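Local coordinates for aryl acylamidase (bacterium CSBL00001, PDB 4YJ6), which probably hydrolyses the amide bond of N-acylated anilines to release an aromatic amine and a carboxylate, as an enzyme of the amidase signature family, at residues A[309-318]-A[376-385]; A[396-404]-A[428-436]. One frame throughout, in Å; residues are numbered along the deposited sequence.

Interaction 1: residues A[309-318]-A[376-385]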
loop_
_atom_site.group_PDB
_atom_site.type_symbol
_atom_site.label_atom_id
_atom_site.label_comp_id
_atom_site.label_asym_id
_atom_site.label_seq_id
_atom_site.Cartn_x
_atom_site.Cartn_y
_atom_site.Cartn_z
ATOM N N LEU A 309 -1.626 24.829 0.225
ATOM C CA LEU A 309 -1.503 24.379 -1.159
ATOM C C LEU A 309 -2.348 25.183 -2.132
ATOM O O LEU A 309 -2.038 25.242 -3.316
ATOM C CB LEU A 309 -1.909 22.913 -1.275
ATOM C CG LEU A 309 -0.717 21.984 -1.105
ATOM C CD1 LEU A 309 -0.328 21.952 0.394
ATOM C CD2 LEU A 309 -1.068 20.616 -1.639
ATOM N N GLY A 310 -3.419 25.805 -1.637
ATOM C CA GLY A 310 -4.278 26.581 -2.503
ATOM C C GLY A 310 -5.087 25.784 -3.531
ATOM O O GLY A 310 -5.378 26.284 -4.624
ATOM N N ILE A 311 -5.476 24.565 -3.175
ATOM C CA ILE A 311 -6.285 23.731 -4.075
ATOM C C ILE A 311 -7.672 24.393 -4.259
ATOM O O ILE A 311 -8.358 24.647 -3.279
ATOM C CB ILE A 311 -6.467 22.337 -3.455
ATOM C CG1 ILE A 311 -5.115 21.574 -3.445
ATOM C CG2 ILE A 311 -7.515 21.559 -4.240
ATOM C CD1 ILE A 311 -5.157 20.297 -2.573
ATOM N N PRO A 312 -8.068 24.704 -5.503
ATOM C CA PRO A 312 -9.319 25.465 -5.702
ATOM C C PRO A 312 -10.557 24.606 -5.918
ATOM O O PRO A 312 -11.675 25.125 -6.069
ATOM C CB PRO A 312 -9.025 26.280 -6.951
ATOM C CG PRO A 312 -8.144 25.337 -7.758
ATOM C CD PRO A 312 -7.247 24.674 -6.728
ATOM N N TYR A 313 -10.365 23.297 -5.905
ATOM C CA TYR A 313 -11.469 22.349 -6.006
ATOM C C TYR A 313 -11.904 21.920 -4.609
ATOM O O TYR A 313 -11.106 21.917 -3.687
ATOM C CB TYR A 313 -11.007 21.103 -6.802
ATOM C CG TYR A 313 -10.841 21.390 -8.284
ATOM C CD1 TYR A 313 -9.599 21.773 -8.829
ATOM C CD2 TYR A 313 -11.926 21.252 -9.151
ATOM C CE1 TYR A 313 -9.464 22.034 -10.213
ATOM C CE2 TYR A 313 -11.798 21.489 -10.536
ATOM C CZ TYR A 313 -10.565 21.878 -11.053
ATOM O OH TYR A 313 -10.486 22.129 -12.423
ATOM N N SER A 314 -13.167 21.535 -4.449
ATOM C CA SER A 314 -13.601 20.949 -3.191
ATOM C C SER A 314 -13.133 19.497 -3.103
ATOM O O SER A 314 -12.856 18.849 -4.113
ATOM C CB SER A 314 -15.130 20.957 -3.072
ATOM O OG SER A 314 -15.677 20.044 -3.998
ATOM N N GLN A 315 -13.068 18.975 -1.890
ATOM C CA GLN A 315 -12.710 17.561 -1.746
ATOM C C GLN A 315 -13.712 16.593 -2.416
ATOM O O GLN A 315 -13.305 15.561 -2.939
ATOM C CB GLN A 315 -12.457 17.221 -0.286
ATOM C CG GLN A 315 -13.634 17.517 0.659
ATOM C CD GLN A 315 -14.527 16.301 0.857
ATOM O OE1 GLN A 315 -14.303 15.259 0.273
ATOM N NE2 GLN A 315 -15.539 16.434 1.709
ATOM N N LYS A 316 -15.004 16.919 -2.448
ATOM C CA LYS A 316 -15.945 16.114 -3.224
ATOM C C LYS A 316 -15.640 16.153 -4.701
ATOM O O LYS A 316 -15.730 15.134 -5.366
ATOM C CB LYS A 316 -17.411 16.564 -3.004
ATOM C CG LYS A 316 -18.380 15.738 -3.868
ATOM C CD LYS A 316 -19.846 16.048 -3.534
ATOM C CE LYS A 316 -20.781 14.899 -3.987
ATOM N NZ LYS A 316 -20.863 14.684 -5.475
ATOM N N GLN A 317 -15.288 17.319 -5.239
ATOM C CA GLN A 317 -14.961 17.377 -6.659
ATOM C C GLN A 317 -13.772 16.470 -6.966
ATOM O O GLN A 317 -13.766 15.782 -7.972
ATOM C CB GLN A 317 -14.618 18.804 -7.058
ATOM C CG GLN A 317 -15.886 19.666 -7.217
ATOM C CD GLN A 317 -15.536 21.129 -7.494
ATOM O OE1 GLN A 317 -14.706 21.725 -6.817
ATOM N NE2 GLN A 317 -16.175 21.704 -8.504
HETATM N N MSE A 318 -12.772 16.480 -6.089
HETATM C CA MSE A 318 -11.587 15.659 -6.321
HETATM C C MSE A 318 -11.865 14.164 -6.184
HETATM O O MSE A 318 -11.402 13.373 -7.013
HETATM C CB MSE A 318 -10.489 16.087 -5.360
HETATM C CG MSE A 318 -10.099 17.491 -5.633
HETATM SE SE MSE A 318 -8.388 17.790 -4.793
HETATM C CE MSE A 318 -8.936 17.627 -2.900
ATOM N N LEU A 376 -8.043 18.304 -16.212
ATOM C CA LEU A 376 -7.738 19.659 -15.749
ATOM C C LEU A 376 -7.651 19.718 -14.217
ATOM O O LEU A 376 -6.762 20.331 -13.666
ATOM C CB LEU A 376 -8.837 20.610 -16.254
ATOM C CG LEU A 376 -8.757 22.025 -15.639
ATOM C CD1 LEU A 376 -7.450 22.704 -16.055
ATOM C CD2 LEU A 376 -9.951 22.850 -16.109
ATOM N N LEU A 377 -8.581 19.052 -13.534
ATOM C CA LEU A 377 -8.550 18.979 -12.076
ATOM C C LEU A 377 -7.224 18.357 -11.624
ATOM O O LEU A 377 -6.555 18.871 -10.745
ATOM C CB LEU A 377 -9.771 18.188 -11.545
ATOM C CG LEU A 377 -9.877 18.007 -10.009
ATOM C CD1 LEU A 377 -11.336 17.822 -9.563
ATOM C CD2 LEU A 377 -9.045 16.799 -9.509
ATOM N N ARG A 378 -6.857 17.245 -12.249
ATOM C CA ARG A 378 -5.634 16.558 -11.901
ATOM C C ARG A 378 -4.418 17.466 -12.103
ATOM O O ARG A 378 -3.516 17.507 -11.264
ATOM C CB ARG A 378 -5.504 15.280 -12.772
ATOM C CG ARG A 378 -4.301 14.429 -12.398
ATOM C CD ARG A 378 -4.221 13.229 -13.312
ATOM N NE ARG A 378 -3.103 12.363 -12.940
ATOM C CZ ARG A 378 -2.817 11.245 -13.580
ATOM N NH1 ARG A 378 -3.609 10.849 -14.567
ATOM N NH2 ARG A 378 -1.779 10.506 -13.199
ATOM N N THR A 379 -4.409 18.185 -13.216
ATOM C CA THR A 379 -3.308 19.103 -13.531
ATOM C C THR A 379 -3.197 20.164 -12.436
ATOM O O THR A 379 -2.129 20.483 -11.957
ATOM C CB THR A 379 -3.549 19.813 -14.881
ATOM O OG1 THR A 379 -3.594 18.845 -15.944
ATOM C CG2 THR A 379 -2.433 20.845 -15.147
ATOM N N THR A 380 -4.342 20.686 -12.020
ATOM C CA THR A 380 -4.387 21.722 -10.996
ATOM C C THR A 380 -3.791 21.215 -9.681
ATOM O O THR A 380 -3.004 21.912 -9.015
ATOM C CB THR A 380 -5.831 22.200 -10.797
ATOM O OG1 THR A 380 -6.313 22.711 -12.053
ATOM C CG2 THR A 380 -5.874 23.352 -9.764
ATOM N N VAL A 381 -4.166 19.992 -9.301
ATOM C CA VAL A 381 -3.615 19.416 -8.079
ATOM C C VAL A 381 -2.118 19.194 -8.182
ATOM O O VAL A 381 -1.385 19.494 -7.252
ATOM C CB VAL A 381 -4.324 18.114 -7.728
ATOM C CG1 VAL A 381 -3.585 17.343 -6.575
ATOM C CG2 VAL A 381 -5.777 18.477 -7.376
ATOM N N PHE A 382 -1.682 18.629 -9.310
ATOM C CA PHE A 382 -0.268 18.480 -9.615
ATOM C C PHE A 382 0.447 19.817 -9.453
ATOM O O PHE A 382 1.482 19.874 -8.799
ATOM C CB PHE A 382 -0.195 17.917 -11.042
ATOM C CG PHE A 382 1.169 17.915 -11.685
ATOM C CD1 PHE A 382 2.169 17.046 -11.272
ATOM C CD2 PHE A 382 1.396 18.693 -12.822
ATOM C CE1 PHE A 382 3.413 16.995 -11.966
ATOM C CE2 PHE A 382 2.625 18.637 -13.529
ATOM C CZ PHE A 382 3.634 17.777 -13.095
ATOM N N ASP A 383 -0.111 20.897 -10.005
ATOM C CA ASP A 383 0.603 22.171 -9.959
ATOM C C ASP A 383 0.572 22.745 -8.532
ATOM O O ASP A 383 1.504 23.442 -8.126
ATOM C CB ASP A 383 -0.001 23.170 -10.960
ATOM C CG ASP A 383 0.598 23.035 -12.350
ATOM O OD1 ASP A 383 1.698 22.465 -12.469
ATOM O OD2 ASP A 383 -0.043 23.490 -13.303
ATOM N N CYS A 384 -0.457 22.410 -7.749
ATOM C CA CYS A 384 -0.492 22.876 -6.351
ATOM C C CYS A 384 0.603 22.174 -5.570
ATOM O O CYS A 384 1.289 22.776 -4.768
ATOM C CB CYS A 384 -1.840 22.606 -5.695
ATOM S SG CYS A 384 -3.190 23.689 -6.319
HETATM N N MSE A 385 0.797 20.886 -5.834
HETATM C CA MSE A 385 1.916 20.183 -5.200
HETATM C C MSE A 385 3.242 20.790 -5.626
HETATM O O MSE A 385 4.141 21.018 -4.797
HETATM C CB MSE A 385 1.931 18.724 -5.628
HETATM C CG MSE A 385 0.915 17.944 -4.954
HETATM SE SE MSE A 385 1.463 17.694 -3.072
HETATM C CE MSE A 385 -0.144 16.665 -2.623
HETATM O O HOH W 1 0.855 25.403 -4.073
#
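The ring of Tyr313 lies against Leu377, whose CG makes a CH-pi contact 3.7 Å from the Tyr313 ring centroid and only 4° off the ring normal. Leu377 carries its CG anti to the backbone N (chi1 179°), which sends the branch out from helix 368-389 over that face. Thr380 comes at the ring edge instead, its CB 3.7 Å from Tyr313 CE1. With an alanine at Tyr313, the ring that Leu377 and Thr380 pack on would be gone, and this would probably leave a gap between the loop and the helix.

Apolar contacts continue along the helix, made by residues before and after Tyr313 in the chain. The methyl CG2 of Thr380 touches Pro312 CD at 3.6 Å. Cys384 fits against Leu309 and Ile311, with Cys384 SG 4.1 Å from Ile311 CG1. At the helix start, SE of selenomethionine Met318 touches Val381 CG2 at 3.7 Å.

Polar links are indirect or local. One water donates to Leu309 O (3.0 Å) and to Cys384 O (2.8 Å), bridging loop and helix. Thr380 OG1 turns back to Leu376 O, 2.9 Å away, and donates from above the carbonyl plane. Ser314 and Gln317 form a capping box that starts helix 315-339 just after Tyr313.

The loop thus holds to helix 368-389 through shape and dispersion, with water supplying the polar bridge.

Interaction 2: residues A[396-404]-A[428-436]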
loop_
_atom_site.group_PDB
_atom_site.type_symbol
_atom_site.label_atom_id
_atom_site.label_comp_id
_atom_site.label_asym_id
_atom_site.label_seq_id
_atom_site.Cartn_x
_atom_site.Cartn_y
_atom_site.Cartn_z
ATOM N N LEU A 396 4.587 17.560 4.944
ATOM C CA LEU A 396 3.982 16.644 5.917
ATOM C C LEU A 396 2.485 16.872 5.972
ATOM O O LEU A 396 2.026 18.010 5.911
ATOM C CB LEU A 396 4.536 16.896 7.324
ATOM C CG LEU A 396 6.044 16.863 7.448
ATOM C CD1 LEU A 396 6.435 17.255 8.880
ATOM C CD2 LEU A 396 6.534 15.458 7.073
ATOM N N ALA A 397 1.737 15.801 6.180
ATOM C CA ALA A 397 0.279 15.876 6.332
ATOM C C ALA A 397 -0.147 14.633 7.085
ATOM O O ALA A 397 0.632 13.705 7.200
ATOM C CB ALA A 397 -0.413 15.946 4.927
ATOM N N PRO A 398 -1.380 14.595 7.619
ATOM C CA PRO A 398 -1.867 13.308 8.116
ATOM C C PRO A 398 -2.071 12.397 6.913
ATOM O O PRO A 398 -2.499 12.870 5.862
ATOM C CB PRO A 398 -3.243 13.631 8.749
ATOM C CG PRO A 398 -3.308 15.186 8.815
ATOM C CD PRO A 398 -2.412 15.651 7.664
ATOM N N THR A 399 -1.804 11.106 7.052
ATOM C CA THR A 399 -2.074 10.198 5.930
ATOM C C THR A 399 -3.564 10.172 5.603
ATOM O O THR A 399 -3.939 10.186 4.437
ATOM C CB THR A 399 -1.605 8.784 6.293
ATOM O OG1 THR A 399 -0.249 8.888 6.729
ATOM C CG2 THR A 399 -1.722 7.799 5.095
ATOM N N LEU A 400 -4.398 10.134 6.656
ATOM C CA LEU A 400 -5.822 9.931 6.514
ATOM C C LEU A 400 -6.612 10.916 7.367
ATOM O O LEU A 400 -6.106 11.424 8.364
ATOM C CB LEU A 400 -6.219 8.540 7.001
ATOM C CG LEU A 400 -5.465 7.414 6.309
ATOM C CD1 LEU A 400 -5.825 6.089 6.968
ATOM C CD2 LEU A 400 -5.862 7.430 4.833
ATOM N N ALA A 401 -7.861 11.134 6.972
ATOM C CA ALA A 401 -8.722 12.114 7.671
ATOM C C ALA A 401 -9.457 11.518 8.876
ATOM O O ALA A 401 -10.099 12.277 9.622
ATOM C CB ALA A 401 -9.733 12.667 6.708
ATOM N N CYS A 402 -9.409 10.199 9.047
ATOM C CA CYS A 402 -10.145 9.553 10.148
ATOM C C CYS A 402 -9.450 8.292 10.646
ATOM O O CYS A 402 -8.570 7.730 9.979
ATOM C CB CYS A 402 -11.574 9.201 9.718
ATOM S SG CYS A 402 -11.672 8.046 8.289
HETATM N N MSE A 403 -9.877 7.854 11.827
HETATM C CA MSE A 403 -9.394 6.629 12.448
HETATM C C MSE A 403 -10.064 5.389 11.870
HETATM O O MSE A 403 -11.052 5.481 11.138
HETATM C CB MSE A 403 -9.691 6.693 13.960
HETATM C CG MSE A 403 -9.093 7.904 14.653
HETATM SE SE MSE A 403 -7.151 7.963 14.516
HETATM C CE MSE A 403 -6.670 6.311 15.441
ATOM N N PRO A 404 -9.519 4.209 12.193
ATOM C CA PRO A 404 -10.125 2.976 11.699
ATOM C C PRO A 404 -11.614 2.869 12.026
ATOM O O PRO A 404 -12.066 3.369 13.081
ATOM C CB PRO A 404 -9.335 1.883 12.439
ATOM C CG PRO A 404 -7.985 2.451 12.620
ATOM C CD PRO A 404 -8.261 3.948 12.923
ATOM N N ILE A 428 -13.430 6.566 -0.621
ATOM C CA ILE A 428 -12.079 7.066 -0.818
ATOM C C ILE A 428 -11.905 8.514 -0.347
ATOM O O ILE A 428 -10.795 9.034 -0.323
ATOM C CB ILE A 428 -11.699 6.978 -2.321
ATOM C CG1 ILE A 428 -10.184 6.974 -2.540
ATOM C CG2 ILE A 428 -12.294 8.146 -3.095
ATOM C CD1 ILE A 428 -9.485 5.693 -2.014
ATOM N N GLY A 429 -12.991 9.189 0.006
ATOM C CA GLY A 429 -12.893 10.636 0.251
ATOM C C GLY A 429 -11.977 11.060 1.382
ATOM O O GLY A 429 -11.408 12.174 1.344
ATOM N N TRP A 430 -11.903 10.220 2.422
ATOM C CA TRP A 430 -11.067 10.491 3.592
ATOM C C TRP A 430 -9.613 9.995 3.376
ATOM O O TRP A 430 -8.747 10.160 4.245
ATOM C CB TRP A 430 -11.693 9.791 4.825
ATOM C CG TRP A 430 -12.093 8.356 4.484
ATOM C CD1 TRP A 430 -13.254 7.946 3.899
ATOM C CD2 TRP A 430 -11.291 7.175 4.652
ATOM N NE1 TRP A 430 -13.223 6.580 3.688
ATOM C CE2 TRP A 430 -12.037 6.088 4.168
ATOM C CE3 TRP A 430 -10.022 6.936 5.196
ATOM C CZ2 TRP A 430 -11.534 4.763 4.166
ATOM C CZ3 TRP A 430 -9.532 5.637 5.216
ATOM C CH2 TRP A 430 -10.293 4.569 4.722
ATOM N N CYS A 431 -9.352 9.373 2.227
ATOM C CA CYS A 431 -8.005 8.875 1.937
ATOM C C CYS A 431 -7.221 9.978 1.221
ATOM O O CYS A 431 -7.078 9.939 -0.015
ATOM C CB CYS A 431 -8.059 7.621 1.041
ATOM S SG CYS A 431 -9.135 6.313 1.738
HETATM N N MSE A 432 -6.704 10.933 1.997
HETATM C CA MSE A 432 -6.081 12.145 1.457
HETATM C C MSE A 432 -4.845 11.844 0.630
HETATM O O MSE A 432 -4.411 12.672 -0.158
HETATM C CB MSE A 432 -5.778 13.093 2.611
HETATM C CG MSE A 432 -7.048 13.347 3.360
HETATM SE SE MSE A 432 -6.685 14.827 4.570
HETATM C CE MSE A 432 -5.647 13.937 5.939
ATOM N N THR A 433 -4.311 10.638 0.839
ATOM C CA THR A 433 -3.264 10.044 -0.005
ATOM C C THR A 433 -3.516 10.143 -1.512
ATOM O O THR A 433 -2.545 10.123 -2.294
ATOM C CB THR A 433 -3.200 8.530 0.311
ATOM O OG1 THR A 433 -4.529 7.999 0.412
ATOM C CG2 THR A 433 -2.555 8.336 1.673
ATOM N N TYR A 434 -4.783 10.201 -1.948
ATOM C CA TYR A 434 -5.017 10.103 -3.397
ATOM C C TYR A 434 -4.410 11.292 -4.149
ATOM O O TYR A 434 -4.256 11.207 -5.388
ATOM C CB TYR A 434 -6.506 9.908 -3.786
ATOM C CG TYR A 434 -7.455 11.063 -3.471
ATOM C CD1 TYR A 434 -7.363 12.285 -4.155
ATOM C CD2 TYR A 434 -8.483 10.900 -2.547
ATOM C CE1 TYR A 434 -8.247 13.337 -3.871
ATOM C CE2 TYR A 434 -9.364 11.930 -2.258
ATOM C CZ TYR A 434 -9.244 13.143 -2.921
ATOM O OH TYR A 434 -10.134 14.173 -2.638
ATOM N N LEU A 435 -4.083 12.380 -3.450
ATOM C CA LEU A 435 -3.469 13.522 -4.154
ATOM C C LEU A 435 -2.181 13.104 -4.890
ATOM O O LEU A 435 -1.904 13.641 -5.956
ATOM C CB LEU A 435 -3.168 14.678 -3.215
ATOM C CG LEU A 435 -4.401 15.262 -2.542
ATOM C CD1 LEU A 435 -3.957 16.354 -1.527
ATOM C CD2 LEU A 435 -5.357 15.831 -3.568
ATOM N N THR A 436 -1.380 12.177 -4.334
ATOM C CA THR A 436 -0.131 11.816 -5.028
ATOM C C THR A 436 -0.374 10.784 -6.125
ATOM O O THR A 436 0.492 10.564 -6.965
ATOM C CB THR A 436 0.941 11.250 -4.075
ATOM O OG1 THR A 436 0.484 10.012 -3.535
ATOM C CG2 THR A 436 1.201 12.232 -2.924
#
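Cys402 SG leans obliquely on the indole of Trp430, 4.2 Å from the centroid of the five-membered ring and 39° off the ring normal. It lies above the plane but shifted toward the rim, nearest CE3. The opposite face takes Cys431 SG, so two sulfurs sandwich the indole. Trp430 NE1 bonds to Pro426 O, which probably limits the turning of the ring. Trp194 of helix 190-195 meets it with nearly parallel planes.

Leu400 lies side by side with Trp430, pointing the same way, and both its methyls touch CZ3, CD2 at 4.1 Å. Next to it Ala401 N donates to Trp430 O in the carbonyl plane (3.0 Å, 160° at the hydrogen), joining the two backbones beside the packed side chains, where Ala401 CB also rests near Trp430 CB.

Selenomethionine Met432 reaches Pro398 instead. Its chain bends at chi3 (-76°), tucking CE beside Pro398, 3.3 Å from Pro398 O and 3.7 Å from Pro398 CB. Thr399 and Thr433 cross with their methyls together, CG2 to CG2 3.6 Å, while their hydroxyls bond elsewhere: Thr399 to Ser445 OG, Thr433 to Gly185 O.

Every residue that touches here is buried. Ala401 N, Trp430 NE1 and the two threonine hydroxyls have specific bonds, and sulfur, methyl and indole surfaces pack the loop after strand 394-398 onto the turns before helix 434-439.

Overall arrangement
The two contacts follow each other along the chain: helix 368-389 of interaction 1 leads into strand 394-398 of interaction 2. Their centres are about 15 Å apart, and helix 434-439 joins them directly, with Met318 CB 3.3 Å from Tyr434 OH and Met385 CE 3.7 Å from Leu435 CB. Interaction 1 is the outer one: its centre is about 23 Å from the chain's centre, that of interaction 2 about 13 Å. Through Thr433, interaction 2 reaches Gly185, in the Gly-Gly-Ser-Ile-Arg run that in amidase signature enzymes carries the nucleophilic serine. Interaction 2 therefore probably borders the catalytic region, with interaction 1 packed behind it.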